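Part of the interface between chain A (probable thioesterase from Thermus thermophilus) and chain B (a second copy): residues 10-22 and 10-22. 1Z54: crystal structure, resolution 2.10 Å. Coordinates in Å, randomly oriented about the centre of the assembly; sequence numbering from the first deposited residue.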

# COMPACT_ATOMS: atom_id res chain seq x y z
N ARG A 10 -11.57 -0.83 -1.52
CA ARG A 10 -11.08 -2.06 -0.92
C ARG A 10 -10.87 -1.85 0.58
O ARG A 10 -10.46 -0.78 1.03
N TYR A 11 -11.19 -2.88 1.36
CA TYR A 11 -11.07 -2.84 2.81
C TYR A 11 -9.69 -2.36 3.25
O TYR A 11 -9.56 -1.50 4.12
N ALA A 12 -8.65 -2.91 2.63
CA ALA A 12 -7.27 -2.55 2.93
C ALA A 12 -6.98 -1.05 2.79
O ALA A 12 -6.05 -0.54 3.40
N GLU A 13 -7.79 -0.35 2.00
CA GLU A 13 -7.58 1.07 1.77
C GLU A 13 -8.19 2.00 2.84
O GLU A 13 -7.94 3.20 2.82
N THR A 14 -8.97 1.46 3.76
CA THR A 14 -9.57 2.27 4.82
C THR A 14 -8.57 2.49 5.97
O THR A 14 -7.71 1.64 6.21
N ASP A 15 -8.68 3.62 6.67
CA ASP A 15 -7.79 3.90 7.81
C ASP A 15 -8.54 3.70 9.13
O ASP A 15 -9.66 3.18 9.14
N GLN A 16 -7.93 4.13 10.23
CA GLN A 16 -8.53 3.98 11.56
C GLN A 16 -9.77 4.85 11.76
O GLN A 16 -10.65 4.49 12.54
N MET A 17 -9.81 5.99 11.08
CA MET A 17 -10.95 6.90 11.20
C MET A 17 -12.14 6.33 10.40
O MET A 17 -13.22 6.93 10.36
N GLY A 18 -11.93 5.18 9.77
CA GLY A 18 -12.99 4.53 9.01
C GLY A 18 -13.27 5.07 7.61
O GLY A 18 -14.39 4.93 7.11
N VAL A 19 -12.27 5.69 6.99
CA VAL A 19 -12.43 6.22 5.65
C VAL A 19 -11.23 5.82 4.79
O VAL A 19 -10.25 5.29 5.31
N VAL A 20 -11.33 6.02 3.48
CA VAL A 20 -10.21 5.68 2.60
C VAL A 20 -9.07 6.60 2.99
O VAL A 20 -9.25 7.82 3.08
N HIS A 21 -7.89 6.03 3.23
CA HIS A 21 -6.75 6.85 3.63
C HIS A 21 -6.38 7.82 2.52
O HIS A 21 -6.36 7.46 1.34
N HIS A 22 -6.08 9.06 2.89
CA HIS A 22 -5.76 10.07 1.91
C HIS A 22 -4.65 9.72 0.92
O HIS A 22 -4.63 10.26 -0.20
N ARG B 10 2.95 2.62 11.19
CA ARG B 10 2.52 3.84 10.54
C ARG B 10 1.01 3.94 10.53
O ARG B 10 0.32 2.93 10.45
N TYR B 11 0.50 5.17 10.59
CA TYR B 11 -0.95 5.41 10.58
C TYR B 11 -1.59 4.75 9.36
O TYR B 11 -2.64 4.10 9.47
N ALA B 12 -0.96 4.91 8.20
CA ALA B 12 -1.46 4.33 6.96
C ALA B 12 -1.58 2.81 6.99
O ALA B 12 -2.31 2.22 6.21
N GLU B 13 -0.86 2.17 7.90
CA GLU B 13 -0.90 0.72 7.97
C GLU B 13 -2.06 0.11 8.75
O GLU B 13 -2.26 -1.11 8.71
N THR B 14 -2.85 0.92 9.44
CA THR B 14 -3.99 0.39 10.19
C THR B 14 -5.28 0.39 9.37
O THR B 14 -5.44 1.21 8.45
N ASP B 15 -6.19 -0.52 9.70
CA ASP B 15 -7.48 -0.63 9.01
C ASP B 15 -8.64 -0.16 9.88
O ASP B 15 -8.44 0.39 10.97
N GLN B 16 -9.86 -0.40 9.40
CA GLN B 16 -11.07 -0.01 10.10
C GLN B 16 -11.23 -0.66 11.47
O GLN B 16 -11.85 -0.08 12.36
N MET B 17 -10.68 -1.86 11.64
CA MET B 17 -10.77 -2.55 12.92
C MET B 17 -9.85 -1.87 13.93
O MET B 17 -9.80 -2.26 15.10
N GLY B 18 -9.10 -0.87 13.47
CA GLY B 18 -8.20 -0.16 14.36
C GLY B 18 -6.87 -0.87 14.56
O GLY B 18 -6.09 -0.50 15.44
N VAL B 19 -6.61 -1.90 13.76
CA VAL B 19 -5.35 -2.63 13.87
C VAL B 19 -4.58 -2.61 12.54
O VAL B 19 -5.11 -2.21 11.50
N VAL B 20 -3.33 -3.05 12.59
CA VAL B 20 -2.50 -3.10 11.40
C VAL B 20 -3.12 -4.12 10.45
O VAL B 20 -3.36 -5.26 10.82
N HIS B 21 -3.42 -3.70 9.23
CA HIS B 21 -4.03 -4.62 8.29
C HIS B 21 -3.12 -5.83 8.07
O HIS B 21 -1.90 -5.69 7.94
N HIS B 22 -3.71 -7.02 8.03
CA HIS B 22 -2.94 -8.25 7.86
C HIS B 22 -2.02 -8.29 6.64
O HIS B 22 -0.98 -8.96 6.68

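The same segment of two copies meets itself here, burying 837 Å² summed over both sides. The backbones come closest at the centre, where the CA atoms of Asp A15 and Asp B15 lie 4.7 Å apart and those of Gln A16 and Gln B16 5.0 Å apart. Because the contact pairs like with like, most interactions occur twice, once in each direction.

Aromatic and apolar packing flanks this centre. Tyr A11 and Tyr B11 both adopt the t rotamer (chi1 -163°); their CA-to-CB bonds run sideways, but the ring ends reach across to the partner. Each hydroxyl abuts a methionine in the m rotamer, with Tyr A11 OH 3.2 Å from Met B17 CG and Tyr B11 OH 3.3 Å from Met A17 CG. The tyrosine edges also meet the histidines: Tyr A11 CD2 lies 4.0 Å from His B21 NE2, and His A21 NE2 is equally far from Tyr B11 CD2. The side chains of His A21 and His B21, also t, point toward the other stretch and offer a ring face to an alanine methyl. Ala A12 CB sits 3.9 Å from the centroid of the His B21 ring and Ala B12 CB 4.0 Å from that of His A21, forming a reciprocal pair of CH-pi contacts.

The glutamines are the residues most covered by the partner stretch, and they break the symmetry. Both are m at chi1 and t at chi2, but chi3 is -41° in Gln A16 and -179° in Gln B16. Gln A16 NE2 donates a hydrogen bond directly to Gly B18 O (3.1 Å), whereas Gln B16 works through solvent: water 3 donates to Gln B16 OE1 (2.7 Å) and to Gly A18 O (2.6 Å). The equivalent glycine carbonyls, Gly B18 O and Gly A18 O, are thus both engaged, one directly and one through a water.

Two further waters link equivalent carbonyls. Water 1 lies 2.8 Å from Ala A12 O and 2.9 Å from Ala B12 O, while water 2 donates to Gln B16 O (3.1 Å) and, weakly, to Gln A16 O (3.4 Å).

Thr A14 and Thr B14, both p, point toward the partner, and their carbonyls approach closely, Thr A14 O to Thr B14 O at 3.2 Å; as two acceptors they form no hydrogen bond. Asp A15 and Asp B15, also p, point away and bond to the backbone of their own stretch. Asp A15 OD1 accepts from Val A19 N at 3.2 Å and weakly from Met A17 N at 2.7 Å; Asp B15 OD1 accepts weakly from Met B17 N at 2.6 Å.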

# COMPACT_ATOMS: atom_id res chain seq x y z
CB ARG A 10 -9.79 -2.50 -1.63
CG ARG A 10 -10.06 -3.53 -2.73
CD ARG A 10 -9.51 -3.17 -4.12
NE ARG A 10 -8.06 -3.18 -4.19
CZ ARG A 10 -7.36 -3.48 -5.28
NH1 ARG A 10 -6.03 -3.45 -5.24
NH2 ARG A 10 -7.97 -3.84 -6.40
CB TYR A 11 -11.32 -4.24 3.39
CG TYR A 11 -11.64 -4.24 4.87
CD1 TYR A 11 -12.91 -3.91 5.33
CD2 TYR A 11 -10.65 -4.53 5.82
CE1 TYR A 11 -13.20 -3.87 6.69
CE2 TYR A 11 -10.93 -4.49 7.18
CZ TYR A 11 -12.21 -4.16 7.61
OH TYR A 11 -12.49 -4.09 8.96
CB ALA A 12 -6.32 -3.33 2.03
CB GLU A 13 -8.10 1.42 0.36
CG GLU A 13 -7.57 0.45 -0.70
CD GLU A 13 -8.16 0.65 -2.08
OE1 GLU A 13 -9.39 0.86 -2.18
OE2 GLU A 13 -7.41 0.57 -3.07
CB THR A 14 -10.82 1.57 5.41
OG1 THR A 14 -10.42 0.36 6.07
CG2 THR A 14 -11.82 1.25 4.32
CB ASP A 15 -7.24 5.34 7.74
CG ASP A 15 -8.32 6.40 7.94
OD1 ASP A 15 -9.43 6.07 8.41
OD2 ASP A 15 -8.04 7.58 7.63
CB GLN A 16 -7.53 4.33 12.67
CG GLN A 16 -6.43 3.32 12.87
CD GLN A 16 -5.66 3.55 14.16
OE1 GLN A 16 -5.35 4.70 14.51
NE2 GLN A 16 -5.33 2.47 14.86
CB MET A 17 -10.56 8.32 10.72
CG MET A 17 -9.73 9.16 11.74
SD MET A 17 -9.26 10.88 11.18
CE MET A 17 -10.72 11.86 11.70
CB VAL A 19 -12.55 7.76 5.67
CG1 VAL A 19 -13.79 8.17 6.47
CG2 VAL A 19 -11.30 8.37 6.29
CB VAL A 20 -10.56 5.92 1.11
CG1 VAL A 20 -9.31 5.77 0.26
CG2 VAL A 20 -11.64 4.93 0.67
CB HIS A 21 -5.56 5.96 3.99
CG HIS A 21 -4.45 6.70 4.65
ND1 HIS A 21 -3.34 7.15 3.97
CD2 HIS A 21 -4.28 7.09 5.94
CE1 HIS A 21 -2.53 7.77 4.80
NE2 HIS A 21 -3.07 7.75 6.01
CB HIS A 22 -5.45 11.41 2.61
CG HIS A 22 -4.25 11.37 3.50
ND1 HIS A 22 -3.00 11.76 3.07
CD2 HIS A 22 -4.11 10.99 4.79
CE1 HIS A 22 -2.14 11.64 4.07
NE2 HIS A 22 -2.79 11.17 5.12
CB ARG B 10 3.04 3.88 9.10
CG ARG B 10 4.54 4.06 8.97
CD ARG B 10 4.98 3.76 7.54
NE ARG B 10 6.42 3.97 7.33
CZ ARG B 10 7.03 3.78 6.16
NH1 ARG B 10 6.35 3.38 5.09
NH2 ARG B 10 8.34 4.00 6.05
CB TYR B 11 -1.23 6.91 10.54
CG TYR B 11 -2.64 7.27 10.93
CD1 TYR B 11 -3.01 7.33 12.28
CD2 TYR B 11 -3.61 7.55 9.97
CE1 TYR B 11 -4.31 7.64 12.65
CE2 TYR B 11 -4.92 7.87 10.33
CZ TYR B 11 -5.26 7.91 11.68
OH TYR B 11 -6.55 8.22 12.06
CB ALA B 12 -0.55 4.74 5.80
CB GLU B 13 0.45 0.21 8.49
CG GLU B 13 1.58 0.55 7.53
CD GLU B 13 2.96 0.35 8.12
OE1 GLU B 13 3.09 0.38 9.36
OE2 GLU B 13 3.92 0.17 7.35
CB THR B 14 -4.25 1.17 11.48
OG1 THR B 14 -4.46 2.54 11.18
CG2 THR B 14 -3.07 1.03 12.43
CB ASP B 15 -7.74 -2.08 8.57
CG ASP B 15 -7.77 -3.06 9.74
OD1 ASP B 15 -8.34 -2.72 10.81
OD2 ASP B 15 -7.24 -4.18 9.59
CB GLN B 16 -12.31 -0.35 9.26
CG GLN B 16 -12.47 0.52 8.05
CD GLN B 16 -13.75 0.26 7.29
OE1 GLN B 16 -13.99 0.88 6.26
NE2 GLN B 16 -14.57 -0.65 7.78
CB MET B 17 -10.36 -4.03 12.79
CG MET B 17 -11.19 -4.86 11.81
SD MET B 17 -11.50 -6.57 12.38
CE MET B 17 -9.87 -7.30 12.30
CB VAL B 19 -5.59 -4.11 14.26
CG1 VAL B 19 -6.31 -4.19 15.60
CG2 VAL B 19 -6.40 -4.81 13.18
CB VAL B 20 -1.07 -3.56 11.75
CG1 VAL B 20 -0.25 -3.78 10.47
CG2 VAL B 20 -0.41 -2.52 12.66
CB HIS B 21 -4.31 -3.93 6.96
CG HIS B 21 -5.21 -4.71 6.06
ND1 HIS B 21 -4.73 -5.58 5.10
CD2 HIS B 21 -6.56 -4.80 6.00
CE1 HIS B 21 -5.75 -6.16 4.49
NE2 HIS B 21 -6.87 -5.71 5.02
CB HIS B 22 -3.86 -9.47 7.83
CG HIS B 22 -4.82 -9.48 6.68
ND1 HIS B 22 -6.04 -8.83 6.72
CD2 HIS B 22 -4.75 -10.07 5.46
CE1 HIS B 22 -6.68 -9.02 5.58
NE2 HIS B 22 -5.92 -9.77 4.80
O HOH W 1 -4.82 1.42 4.92
O HOH W 2 -10.85 1.80 14.68
O HOH W 3 -14.40 3.30 5.04